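Local coordinates for peptide synthetase, module 7 (PDB 4TX3), which belongs to the condensation-domain family of nonribosomal peptide synthetases and, as the X-domain of teicoplanin assembly, probably recruits cytochrome P450 enzymes to the carrier-bound peptide, at residues F115-E126 with S138-A146. Residues are numbered along the deposited sequence; the frame is centred on the assembly and turned at random.
Sequences FDLTRDMPWRCE and SVTVHRIAA. With SO4 (sulfate ion), chain F.
Leu117 lays its CD1 methyl over one face of the His142 imidazole, a CH-pi contact with CD1 3.8 Å from the ring centroid, while Phe115 CD1 comes in at the ring's edge, 3.8 Å from His142 CD2. His142 turns its ring away from its own N (chi1 -165°), which sets it against this apolar wall with NE2 directed to a sulfate. Pro122 and Ala145 extend the wall, Pro122 CG lying 3.7 Å from Ala145 CB, and Ile144 CG2 meets both Leu117 and Pro122. The Phe115 ring is sandwiched: His142 CB sits off-centre over one face, and Arg124 NH2, hydrogen-bonded to Gln113 O, lies 3.2 Å above the other.

From here the antiparallel hairpin of strands 123-129 and 134-142 runs on through His142 N to Pro122 O (2.8 Å) and Thr140 N to Arg124 O (2.9 Å). Backbone pairing persists in both directions between Glu126 and Ser138, but side-chain packing thins toward the partly exposed Arg124, Cys125 and Glu126, whose carboxylate leads away to Arg110.

His142 opens HRIAADD, a degenerate condensation-domain HHxxxDG motif, consistent with lost condensation activity. The sulfate, probably from the crystallisation liquor, is also held by Arg31 N and the Arg39 and Arg233 side chains. With ND1 accepting from Ile144 N (3.0 Å) and Leu117 over its face, the imidazole is fixed so that NE2 presents its N-H to an anion, here sulfate O1 (2.9 Å).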
ATOM      1  N   PHE B 115      -4.924  25.488 -18.448  1.00 39.65           N
ATOM      2  CA  PHE B 115      -3.573  25.241 -18.972  1.00 38.45           C
ATOM      3  C   PHE B 115      -3.534  25.438 -20.482  1.00 35.68           C
ATOM      4  O   PHE B 115      -4.488  25.079 -21.176  1.00 43.35           O
ATOM      5  CB  PHE B 115      -3.094  23.810 -18.646  1.00 30.59           C
ATOM      6  CG  PHE B 115      -2.922  23.536 -17.169  1.00 36.27           C
ATOM      7  CD1 PHE B 115      -4.000  23.086 -16.397  1.00 33.16           C
ATOM      8  CD2 PHE B 115      -1.688  23.714 -16.550  1.00 30.26           C
ATOM      9  CE1 PHE B 115      -3.849  22.822 -15.046  1.00 31.28           C
ATOM     10  CE2 PHE B 115      -1.527  23.454 -15.185  1.00 30.49           C
ATOM     11  CZ  PHE B 115      -2.602  23.009 -14.436  1.00 32.91           C
ATOM     12  N   ASP B 116      -2.441  25.993 -20.999  1.00 35.91           N
ATOM     13  CA  ASP B 116      -2.125  25.826 -22.432  1.00 35.53           C
ATOM     14  C   ASP B 116      -1.016  24.782 -22.554  1.00 34.50           C
ATOM     15  O   ASP B 116       0.175  25.098 -22.452  1.00 33.92           O
ATOM     16  CB  ASP B 116      -1.722  27.155 -23.081  1.00 33.64           C
ATOM     17  CG  ASP B 116      -1.147  26.988 -24.491  1.00 39.66           C
ATOM     18  OD1 ASP B 116      -1.266  25.903 -25.112  1.00 40.88           O
ATOM     19  OD2 ASP B 116      -0.558  27.963 -24.990  1.00 42.67           O
ATOM     20  N   LEU B 117      -1.428  23.537 -22.767  1.00 32.29           N
ATOM     21  CA  LEU B 117      -0.514  22.393 -22.785  1.00 36.00           C
ATOM     22  C   LEU B 117       0.569  22.447 -23.876  1.00 34.44           C
ATOM     23  O   LEU B 117       1.493  21.630 -23.871  1.00 33.56           O
ATOM     24  CB  LEU B 117      -1.325  21.101 -22.927  1.00 32.31           C
ATOM     25  CG  LEU B 117      -2.339  21.011 -21.781  1.00 32.43           C
ATOM     26  CD1 LEU B 117      -3.455  20.008 -22.053  1.00 27.77           C
ATOM     27  CD2 LEU B 117      -1.589  20.666 -20.505  1.00 29.54           C
ATOM     28  N   THR B 118       0.476  23.400 -24.802  1.00 31.28           N
ATOM     29  CA  THR B 118       1.547  23.548 -25.792  1.00 34.90           C
ATOM     30  C   THR B 118       2.750  24.312 -25.223  1.00 34.38           C
ATOM     31  O   THR B 118       3.857  24.165 -25.720  1.00 37.24           O
ATOM     32  CB  THR B 118       1.055  24.251 -27.085  1.00 32.73           C
ATOM     33  OG1 THR B 118       0.488  25.526 -26.767  1.00 36.65           O
ATOM     34  CG2 THR B 118      -0.006  23.426 -27.742  1.00 30.76           C
ATOM     35  N   ARG B 119       2.556  25.114 -24.177  1.00 37.14           N
ATOM     36  CA  ARG B 119       3.680  25.857 -23.616  1.00 36.05           C
ATOM     37  C   ARG B 119       3.771  25.822 -22.084  1.00 35.73           C
ATOM     38  O   ARG B 119       4.756  26.285 -21.529  1.00 40.26           O
ATOM     39  CB  ARG B 119       3.648  27.321 -24.103  1.00 41.28           C
ATOM     40  CG  ARG B 119       2.478  28.183 -23.607  1.00 44.85           C
ATOM     41  CD  ARG B 119       2.582  29.627 -24.137  1.00 47.73           C
ATOM     42  NE  ARG B 119       2.701  29.653 -25.599  1.00 63.06           N
ATOM     43  CZ  ARG B 119       1.710  29.963 -26.432  1.00 64.48           C
ATOM     44  NH1 ARG B 119       0.522  30.296 -25.948  1.00 66.26           N
ATOM     45  NH2 ARG B 119       1.906  29.949 -27.745  1.00 62.96           N
ATOM     46  N   ASP B 120       2.769  25.275 -21.400  1.00 35.07           N
ATOM     47  CA  ASP B 120       2.806  25.189 -19.934  1.00 33.53           C
ATOM     48  C   ASP B 120       3.096  23.777 -19.440  1.00 34.87           C
ATOM     49  O   ASP B 120       2.670  22.806 -20.052  1.00 40.36           O
ATOM     50  CB  ASP B 120       1.478  25.631 -19.310  1.00 35.03           C
ATOM     51  CG  ASP B 120       1.116  27.070 -19.617  1.00 39.10           C
ATOM     52  OD1 ASP B 120       2.025  27.889 -19.892  1.00 44.37           O
ATOM     53  OD2 ASP B 120      -0.099  27.384 -19.557  1.00 39.07           O
ATOM     54  N   MET B 121       3.804  23.660 -18.325  1.00 36.30           N
ATOM     55  CA  MET B 121       3.883  22.386 -17.622  1.00 38.22           C
ATOM     56  C   MET B 121       2.469  22.006 -17.135  1.00 35.22           C
ATOM     57  O   MET B 121       1.687  22.871 -16.748  1.00 36.05           O
ATOM     58  CB  MET B 121       4.867  22.477 -16.451  1.00 37.59           C
ATOM     59  CG  MET B 121       6.211  23.079 -16.812  1.00 36.63           C
ATOM     60  SD  MET B 121       7.292  21.920 -17.638  1.00 49.80           S
ATOM     61  CE  MET B 121       8.520  23.022 -18.342  1.00 46.31           C
ATOM     62  N   PRO B 122       2.143  20.709 -17.139  1.00 29.45           N
ATOM     63  CA  PRO B 122       0.763  20.294 -16.860  1.00 30.39           C
ATOM     64  C   PRO B 122       0.402  20.250 -15.359  1.00 30.21           C
ATOM     65  O   PRO B 122      -0.515  19.546 -14.960  1.00 30.42           O
ATOM     66  CB  PRO B 122       0.710  18.899 -17.470  1.00 26.19           C
ATOM     67  CG  PRO B 122       2.112  18.356 -17.201  1.00 26.69           C
ATOM     68  CD  PRO B 122       3.047  19.554 -17.281  1.00 32.28           C
ATOM     69  N   TRP B 123       1.118  20.992 -14.530  1.00 32.67           N
ATOM     70  CA  TRP B 123       0.752  21.085 -13.126  1.00 28.70           C
ATOM     71  C   TRP B 123       1.132  22.443 -12.603  1.00 32.27           C
ATOM     72  O   TRP B 123       1.749  23.237 -13.298  1.00 35.23           O
ATOM     73  CB  TRP B 123       1.413  19.991 -12.294  1.00 28.08           C
ATOM     74  CG  TRP B 123       2.881  20.106 -12.200  1.00 32.32           C
ATOM     75  CD1 TRP B 123       3.793  19.877 -13.195  1.00 32.98           C
ATOM     76  CD2 TRP B 123       3.636  20.454 -11.032  1.00 37.30           C
ATOM     77  NE1 TRP B 123       5.072  20.076 -12.719  1.00 31.50           N
ATOM     78  CE2 TRP B 123       5.007  20.427 -11.398  1.00 35.89           C
ATOM     79  CE3 TRP B 123       3.293  20.799  -9.721  1.00 31.69           C
ATOM     80  CZ2 TRP B 123       6.032  20.730 -10.490  1.00 37.42           C
ATOM     81  CZ3 TRP B 123       4.313  21.099  -8.824  1.00 38.06           C
ATOM     82  CH2 TRP B 123       5.665  21.063  -9.212  1.00 34.78           C
ATOM     83  N   ARG B 124       0.771  22.694 -11.358  1.00 36.61           N
ATOM     84  CA  ARG B 124       0.730  24.044 -10.838  1.00 34.92           C
ATOM     85  C   ARG B 124       0.543  23.989  -9.328  1.00 36.60           C
ATOM     86  O   ARG B 124      -0.301  23.247  -8.820  1.00 33.08           O
ATOM     87  CB  ARG B 124      -0.407  24.800 -11.515  1.00 33.28           C
ATOM     88  CG  ARG B 124      -0.702  26.144 -10.984  1.00 37.25           C
ATOM     89  CD  ARG B 124      -2.089  26.570 -11.426  1.00 39.51           C
ATOM     90  NE  ARG B 124      -2.214  26.607 -12.876  1.00 42.77           N
ATOM     91  CZ  ARG B 124      -3.306  26.223 -13.526  1.00 41.14           C
ATOM     92  NH1 ARG B 124      -4.365  25.788 -12.835  1.00 41.62           N
ATOM     93  NH2 ARG B 124      -3.345  26.281 -14.855  1.00 37.19           N
ATOM     94  N   CYS B 125       1.338  24.759  -8.602  1.00 34.37           N
ATOM     95  CA  CYS B 125       1.221  24.757  -7.161  1.00 37.63           C
ATOM     96  C   CYS B 125       1.163  26.178  -6.625  1.00 41.19           C
ATOM     97  O   CYS B 125       1.655  27.108  -7.273  1.00 41.38           O
ATOM     98  CB  CYS B 125       2.380  23.976  -6.532  1.00 38.90           C
ATOM     99  SG  CYS B 125       4.045  24.533  -6.979  1.00 49.69           S
ATOM    100  N   GLU B 126       0.537  26.347  -5.460  1.00 37.82           N
ATOM    101  CA  GLU B 126       0.587  27.624  -4.757  1.00 39.92           C
ATOM    102  C   GLU B 126       0.591  27.401  -3.245  1.00 38.75           C
ATOM    103  O   GLU B 126       0.040  26.425  -2.732  1.00 36.11           O
ATOM    104  CB  GLU B 126      -0.584  28.532  -5.170  1.00 44.61           C
ATOM    105  CG  GLU B 126      -0.240  30.038  -5.135  1.00 44.73           C
ATOM    106  CD  GLU B 126      -1.361  30.949  -5.686  1.00 57.99           C
ATOM    107  OE1 GLU B 126      -2.553  30.562  -5.629  1.00 63.11           O
ATOM    108  OE2 GLU B 126      -1.054  32.068  -6.171  1.00 57.38           O
ATOM    109  N   SER B 138      -1.576  24.098  -2.236  1.00 33.40           N
ATOM    110  CA  SER B 138      -2.536  23.745  -3.270  1.00 36.52           C
ATOM    111  C   SER B 138      -1.814  23.208  -4.518  1.00 39.48           C
ATOM    112  O   SER B 138      -0.945  23.890  -5.090  1.00 34.35           O
ATOM    113  CB  SER B 138      -3.389  24.965  -3.615  1.00 37.11           C
ATOM    114  OG  SER B 138      -4.168  24.740  -4.763  1.00 37.60           O
ATOM    115  N   VAL B 139      -2.160  21.980  -4.918  1.00 37.07           N
ATOM    116  CA  VAL B 139      -1.609  21.367  -6.128  1.00 35.72           C
ATOM    117  C   VAL B 139      -2.688  20.993  -7.142  1.00 33.33           C
ATOM    118  O   VAL B 139      -3.672  20.334  -6.807  1.00 35.11           O
ATOM    119  CB  VAL B 139      -0.787  20.111  -5.792  1.00 37.80           C
ATOM    120  CG1 VAL B 139      -0.362  19.375  -7.074  1.00 35.15           C
ATOM    121  CG2 VAL B 139       0.431  20.505  -4.974  1.00 35.90           C
ATOM    122  N   THR B 140      -2.492  21.419  -8.383  1.00 31.23           N
ATOM    123  CA  THR B 140      -3.415  21.109  -9.464  1.00 32.21           C
ATOM    124  C   THR B 140      -2.667  20.420 -10.601  1.00 34.02           C
ATOM    125  O   THR B 140      -1.649  20.929 -11.072  1.00 33.42           O
ATOM    126  CB  THR B 140      -4.107  22.373 -10.014  1.00 33.52           C
ATOM    127  OG1 THR B 140      -4.854  23.017  -8.977  1.00 40.71           O
ATOM    128  CG2 THR B 140      -5.049  22.015 -11.132  1.00 33.03           C
ATOM    129  N   VAL B 141      -3.154  19.262 -11.041  1.00 34.55           N
ATOM    130  CA  VAL B 141      -2.538  18.575 -12.175  1.00 31.92           C
ATOM    131  C   VAL B 141      -3.551  18.382 -13.307  1.00 33.29           C
ATOM    132  O   VAL B 141      -4.687  17.969 -13.078  1.00 32.77           O
ATOM    133  CB  VAL B 141      -1.965  17.209 -11.770  1.00 28.09           C
ATOM    134  CG1 VAL B 141      -1.271  16.591 -12.946  1.00 26.32           C
ATOM    135  CG2 VAL B 141      -1.007  17.343 -10.577  1.00 23.42           C
ATOM    136  N   HIS B 142      -3.149  18.700 -14.528  1.00 29.96           N
ATOM    137  CA  HIS B 142      -3.997  18.417 -15.678  1.00 32.61           C
ATOM    138  C   HIS B 142      -4.090  16.906 -15.954  1.00 32.08           C
ATOM    139  O   HIS B 142      -3.098  16.174 -15.839  1.00 27.92           O
ATOM    140  CB  HIS B 142      -3.486  19.142 -16.922  1.00 27.66           C
ATOM    141  CG  HIS B 142      -4.491  19.192 -18.020  1.00 33.64           C
ATOM    142  ND1 HIS B 142      -4.756  18.111 -18.834  1.00 29.68           N
ATOM    143  CD2 HIS B 142      -5.335  20.179 -18.410  1.00 33.70           C
ATOM    144  CE1 HIS B 142      -5.706  18.441 -19.691  1.00 30.63           C
ATOM    145  NE2 HIS B 142      -6.074  19.688 -19.453  1.00 28.50           N
ATOM    146  N   ARG B 143      -5.283  16.455 -16.340  1.00 31.94           N
ATOM    147  CA  ARG B 143      -5.534  15.032 -16.582  1.00 32.73           C
ATOM    148  C   ARG B 143      -4.727  14.406 -17.718  1.00 33.73           C
ATOM    149  O   ARG B 143      -4.695  13.165 -17.840  1.00 34.35           O
ATOM    150  CB  ARG B 143      -7.016  14.794 -16.847  1.00 29.63           C
ATOM    151  CG  ARG B 143      -7.818  14.856 -15.580  1.00 37.58           C
ATOM    152  CD  ARG B 143      -9.110  14.112 -15.720  1.00 46.82           C
ATOM    153  NE  ARG B 143      -9.137  12.931 -14.860  1.00 51.98           N
ATOM    154  CZ  ARG B 143      -9.563  12.956 -13.602  1.00 58.15           C
ATOM    155  NH1 ARG B 143      -9.982  14.106 -13.068  1.00 59.26           N
ATOM    156  NH2 ARG B 143      -9.570  11.841 -12.880  1.00 58.78           N
ATOM    157  N   ILE B 144      -4.064  15.230 -18.530  1.00 28.15           N
ATOM    158  CA  ILE B 144      -3.138  14.700 -19.526  1.00 29.14           C
ATOM    159  C   ILE B 144      -1.902  14.087 -18.838  1.00 33.70           C
ATOM    160  O   ILE B 144      -1.144  13.319 -19.452  1.00 32.14           O
ATOM    161  CB  ILE B 144      -2.695  15.789 -20.543  1.00 30.30           C
ATOM    162  CG1 ILE B 144      -2.194  15.147 -21.848  1.00 29.52           C
ATOM    163  CG2 ILE B 144      -1.649  16.746 -19.932  1.00 25.20           C
ATOM    164  CD1 ILE B 144      -1.795  16.165 -22.923  1.00 25.62           C
ATOM    165  N   ALA B 145      -1.719  14.406 -17.558  1.00 31.45           N
ATOM    166  CA  ALA B 145      -0.496  14.041 -16.861  1.00 31.15           C
ATOM    167  C   ALA B 145      -0.723  13.121 -15.673  1.00 32.10           C
ATOM    168  O   ALA B 145       0.223  12.506 -15.180  1.00 35.28           O
ATOM    169  CB  ALA B 145       0.231  15.293 -16.402  1.00 26.97           C
ATOM    170  N   ALA B 146      -1.960  13.027 -15.198  1.00 34.17           N
ATOM    171  CA  ALA B 146      -2.221  12.270 -13.974  1.00 30.37           C
ATOM    172  C   ALA B 146      -3.618  11.677 -13.906  1.00 29.69           C
ATOM    173  O   ALA B 146      -4.602  12.331 -14.247  1.00 30.14           O
ATOM    174  CB  ALA B 146      -1.982  13.163 -12.757  1.00 28.55           C
TER
HETATM  175  S   SO4 F 501      -8.985  21.404 -20.817  1.00 54.33           S
HETATM  176  O1  SO4 F 501      -7.706  21.056 -21.434  1.00 55.01           O
HETATM  177  O2  SO4 F 501      -8.914  22.772 -20.311  1.00 44.37           O
HETATM  178  O3  SO4 F 501     -10.053  21.332 -21.825  1.00 58.66           O
HETATM  179  O4  SO4 F 501      -9.264  20.459 -19.728  1.00 46.58           O